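Local coordinates for uncharacterized protein (Alicyclobacillus acidocaldarius subsp. acidocaldarius, PDB 3RQB) that is of unknown function but probably hydrolyses acyl-CoA thioesters, as a two-domain protein of the hot dog fold, at residues Val129-Phe138 and Tyr150-Phe160. Numbering follows the deposited sequence.
Sequences VPPPADVPRF and YHVRLIRGSAF
The guanidinium of Arg-137 lies almost flat against the imidazole of His-151, the two planes 19° apart, with His-151 CD2 over one face toward the rim and Tyr-150 O at the edge. Arg-137 NH2 donates to that carbonyl oxygen (3.0 Å) within the guanidinium plane, although it reaches the acceptor from above the carbonyl plane. Arg-137 CG, anti to its own backbone nitrogen (chi1 177°), begins an extended chain that runs along the NE2-CD2 side of the His-151 ring, and lies over the ring face, 4.0 Å from the His-151 centroid, as a CH-pi contact. The Arg-153 guanidinium is sandwiched: His-151 CE1 sits over the centre of one face and Pro-132 C lies over the opposite face, offset toward the rim. Bent at chi3 (92°), this arginine turns NE to Val-135 O for a weak bond of 2.9 Å, while NH1 forms a salt bridge with Glu-229. Beside it, Val-135 CG1 packs on Arg-153 CB and CG2 on Ile-155 CG1 (4.2 Å). Farther along, Phe-138 N makes a nearly straight bond to Val-152 O (2.7 Å), and Phe-138 CB lies alongside Leu-154 CB at 3.8 Å. The edge of the Phe-138 ring, at CE1, meets Phe-160 CE1. The 129-138 loop thus lies against the outer side of 150-156, an outermost strand within the chain whose inner neighbour is 168-174, in the C-terminal domain of a double hot dog fold.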
loop_
_atom_site.group_PDB
_atom_site.type_symbol
_atom_site.label_atom_id
_atom_site.label_comp_id
_atom_site.label_asym_id
_atom_site.label_seq_id
_atom_site.Cartn_x
_atom_site.Cartn_y
_atom_site.Cartn_z
ATOM N N VAL B 129 -17.952 14.930 13.483
ATOM C CA VAL B 129 -16.967 15.537 14.379
ATOM C C VAL B 129 -17.197 17.035 14.573
ATOM O O VAL B 129 -17.810 17.692 13.725
ATOM C CB VAL B 129 -15.536 15.358 13.833
ATOM C CG1 VAL B 129 -15.279 13.904 13.484
ATOM C CG2 VAL B 129 -15.320 16.244 12.608
ATOM N N PRO B 130 -16.705 17.581 15.694
ATOM C CA PRO B 130 -16.763 19.032 15.894
ATOM C C PRO B 130 -15.820 19.753 14.934
ATOM O O PRO B 130 -14.935 19.119 14.365
ATOM C CB PRO B 130 -16.306 19.208 17.353
ATOM C CG PRO B 130 -15.493 17.990 17.638
ATOM C CD PRO B 130 -16.126 16.880 16.854
ATOM N N PRO B 131 -16.022 21.064 14.743
ATOM C CA PRO B 131 -15.150 21.865 13.879
ATOM C C PRO B 131 -13.814 22.149 14.560
ATOM O O PRO B 131 -13.720 22.060 15.789
ATOM C CB PRO B 131 -15.930 23.177 13.706
ATOM C CG PRO B 131 -17.299 22.927 14.302
ATOM C CD PRO B 131 -17.115 21.863 15.319
ATOM N N PRO B 132 -12.789 22.507 13.769
ATOM C CA PRO B 132 -11.464 22.863 14.293
ATOM C C PRO B 132 -11.611 23.951 15.339
ATOM O O PRO B 132 -10.771 24.101 16.222
ATOM C CB PRO B 132 -10.744 23.427 13.064
ATOM C CG PRO B 132 -11.413 22.772 11.912
ATOM C CD PRO B 132 -12.854 22.614 12.303
ATOM N N ALA B 133 -12.698 24.704 15.222
ATOM C CA ALA B 133 -13.047 25.728 16.192
ATOM C C ALA B 133 -13.127 25.141 17.597
ATOM O O ALA B 133 -12.450 25.602 18.522
ATOM C CB ALA B 133 -14.387 26.351 15.816
ATOM N N ASP B 134 -13.956 24.113 17.744
ATOM C CA ASP B 134 -14.251 23.553 19.054
ATOM C C ASP B 134 -13.125 22.698 19.610
ATOM O O ASP B 134 -12.955 22.607 20.823
ATOM C CB ASP B 134 -15.546 22.759 18.994
ATOM C CG ASP B 134 -16.692 23.584 18.467
ATOM O OD1 ASP B 134 -16.595 24.832 18.533
ATOM O OD2 ASP B 134 -17.681 22.991 17.986
ATOM N N VAL B 135 -12.357 22.079 18.720
ATOM C CA VAL B 135 -11.240 21.244 19.141
ATOM C C VAL B 135 -10.004 22.092 19.376
ATOM O O VAL B 135 -9.606 22.874 18.514
ATOM C CB VAL B 135 -10.913 20.162 18.098
ATOM C CG1 VAL B 135 -9.822 19.236 18.618
ATOM C CG2 VAL B 135 -12.168 19.374 17.748
ATOM N N PRO B 136 -9.400 21.947 20.561
ATOM C CA PRO B 136 -8.158 22.623 20.954
ATOM C C PRO B 136 -6.942 21.984 20.299
ATOM O O PRO B 136 -6.905 20.767 20.106
ATOM C CB PRO B 136 -8.099 22.371 22.455
ATOM C CG PRO B 136 -8.733 21.029 22.607
ATOM C CD PRO B 136 -9.833 20.965 21.568
ATOM N N ARG B 137 -5.942 22.793 19.980
ATOM C CA ARG B 137 -4.707 22.244 19.453
ATOM C C ARG B 137 -4.074 21.340 20.505
ATOM O O ARG B 137 -4.108 21.620 21.709
ATOM C CB ARG B 137 -3.736 23.351 19.050
ATOM C CG ARG B 137 -2.394 22.832 18.565
ATOM C CD ARG B 137 -1.414 23.953 18.257
ATOM N NE ARG B 137 -0.434 23.551 17.247
ATOM C CZ ARG B 137 0.641 24.264 16.913
ATOM N NH1 ARG B 137 0.888 25.419 17.519
ATOM N NH2 ARG B 137 1.477 23.819 15.980
ATOM N N PHE B 138 -3.501 20.245 20.034
ATOM C CA PHE B 138 -2.901 19.262 20.914
ATOM C C PHE B 138 -1.392 19.451 20.965
ATOM O O PHE B 138 -0.725 19.428 19.939
ATOM C CB PHE B 138 -3.245 17.861 20.410
ATOM C CG PHE B 138 -2.243 16.817 20.792
ATOM C CD1 PHE B 138 -2.399 16.083 21.961
ATOM C CD2 PHE B 138 -1.147 16.562 19.980
ATOM C CE1 PHE B 138 -1.478 15.114 22.313
ATOM C CE2 PHE B 138 -0.219 15.601 20.325
ATOM C CZ PHE B 138 -0.384 14.875 21.495
ATOM N N TYR B 150 3.556 21.008 12.358
ATOM C CA TYR B 150 2.155 20.703 12.111
ATOM C C TYR B 150 1.262 21.260 13.192
ATOM O O TYR B 150 1.647 21.330 14.365
ATOM C CB TYR B 150 1.940 19.194 11.934
ATOM C CG TYR B 150 2.698 18.676 10.741
ATOM C CD1 TYR B 150 2.133 18.700 9.470
ATOM C CD2 TYR B 150 4.000 18.216 10.875
ATOM C CE1 TYR B 150 2.839 18.254 8.367
ATOM C CE2 TYR B 150 4.716 17.767 9.783
ATOM C CZ TYR B 150 4.135 17.786 8.527
ATOM O OH TYR B 150 4.859 17.337 7.439
ATOM N N HIS B 151 0.074 21.679 12.776
ATOM C CA HIS B 151 -0.945 22.098 13.716
ATOM C C HIS B 151 -2.000 21.005 13.798
ATOM O O HIS B 151 -2.812 20.828 12.891
ATOM C CB HIS B 151 -1.576 23.422 13.276
ATOM C CG HIS B 151 -2.545 23.988 14.269
ATOM N ND1 HIS B 151 -3.850 23.553 14.369
ATOM C CD2 HIS B 151 -2.395 24.953 15.211
ATOM C CE1 HIS B 151 -4.460 24.225 15.331
ATOM N NE2 HIS B 151 -3.600 25.081 15.854
ATOM N N VAL B 152 -2.012 20.303 14.919
ATOM C CA VAL B 152 -2.947 19.208 15.107
ATOM C C VAL B 152 -3.930 19.512 16.229
ATOM O O VAL B 152 -3.539 19.818 17.362
ATOM C CB VAL B 152 -2.213 17.901 15.448
ATOM C CG1 VAL B 152 -3.205 16.754 15.577
ATOM C CG2 VAL B 152 -1.152 17.602 14.402
ATOM N N ARG B 153 -5.213 19.439 15.908
ATOM C CA ARG B 153 -6.227 19.433 16.942
ATOM C C ARG B 153 -6.685 17.978 17.091
ATOM O O ARG B 153 -7.289 17.406 16.184
ATOM C CB ARG B 153 -7.380 20.368 16.576
ATOM C CG ARG B 153 -6.981 21.449 15.590
ATOM C CD ARG B 153 -8.081 22.473 15.404
ATOM N NE ARG B 153 -7.912 23.585 16.330
ATOM C CZ ARG B 153 -7.747 24.848 15.953
ATOM N NH1 ARG B 153 -7.744 25.163 14.665
ATOM N NH2 ARG B 153 -7.597 25.801 16.864
ATOM N N LEU B 154 -6.359 17.367 18.224
ATOM C CA LEU B 154 -6.721 15.974 18.427
ATOM C C LEU B 154 -8.140 15.845 18.950
ATOM O O LEU B 154 -8.551 16.549 19.883
ATOM C CB LEU B 154 -5.757 15.264 19.372
ATOM C CG LEU B 154 -6.122 13.785 19.539
ATOM C CD1 LEU B 154 -5.796 12.978 18.287
ATOM C CD2 LEU B 154 -5.414 13.205 20.736
ATOM N N ILE B 155 -8.871 14.926 18.331
ATOM C CA ILE B 155 -10.288 14.730 18.581
ATOM C C ILE B 155 -10.506 13.530 19.476
ATOM O O ILE B 155 -11.033 13.661 20.578
ATOM C CB ILE B 155 -11.046 14.552 17.272
ATOM C CG1 ILE B 155 -10.725 15.733 16.340
ATOM C CG2 ILE B 155 -12.533 14.408 17.538
ATOM C CD1 ILE B 155 -11.453 15.709 15.014
ATOM N N ARG B 156 -10.126 12.354 18.994
ATOM C CA ARG B 156 -10.102 11.171 19.850
ATOM C C ARG B 156 -8.850 10.355 19.548
ATOM O O ARG B 156 -8.046 10.742 18.697
ATOM C CB ARG B 156 -11.360 10.318 19.651
ATOM C CG ARG B 156 -11.295 9.401 18.455
ATOM C CD ARG B 156 -12.435 8.407 18.449
ATOM N NE ARG B 156 -12.298 7.396 19.492
ATOM C CZ ARG B 156 -12.898 6.210 19.462
ATOM N NH1 ARG B 156 -13.667 5.874 18.428
ATOM N NH2 ARG B 156 -12.728 5.352 20.458
ATOM N N GLY B 157 -8.695 9.227 20.238
ATOM C CA GLY B 157 -7.605 8.311 19.953
ATOM C C GLY B 157 -6.171 8.734 20.250
ATOM O O GLY B 157 -5.350 8.804 19.333
ATOM N N SER B 158 -5.862 9.058 21.503
ATOM C CA SER B 158 -4.469 9.337 21.855
ATOM C C SER B 158 -3.888 8.282 22.790
ATOM O O SER B 158 -4.547 7.289 23.112
ATOM C CB SER B 158 -4.301 10.740 22.458
ATOM O OG SER B 158 -5.063 10.905 23.643
ATOM N N ALA B 159 -2.641 8.494 23.199
ATOM C CA ALA B 159 -2.036 7.686 24.254
ATOM C C ALA B 159 -2.365 8.241 25.665
ATOM O O ALA B 159 -1.993 7.648 26.686
ATOM C CB ALA B 159 -0.531 7.580 24.044
ATOM N N PHE B 160 -2.998 9.415 25.706
ATOM C CA PHE B 160 -3.522 9.985 26.946
ATOM C C PHE B 160 -5.016 9.800 27.165
ATOM O O PHE B 160 -5.552 10.177 28.204
ATOM C CB PHE B 160 -3.098 11.438 27.018
ATOM C CG PHE B 160 -1.660 11.617 26.662
ATOM C CD1 PHE B 160 -1.281 11.820 25.340
ATOM C CD2 PHE B 160 -0.672 11.490 27.632
ATOM C CE1 PHE B 160 0.058 11.945 24.997
ATOM C CE2 PHE B 160 0.669 11.617 27.298
ATOM C CZ PHE B 160 1.035 11.846 25.979
#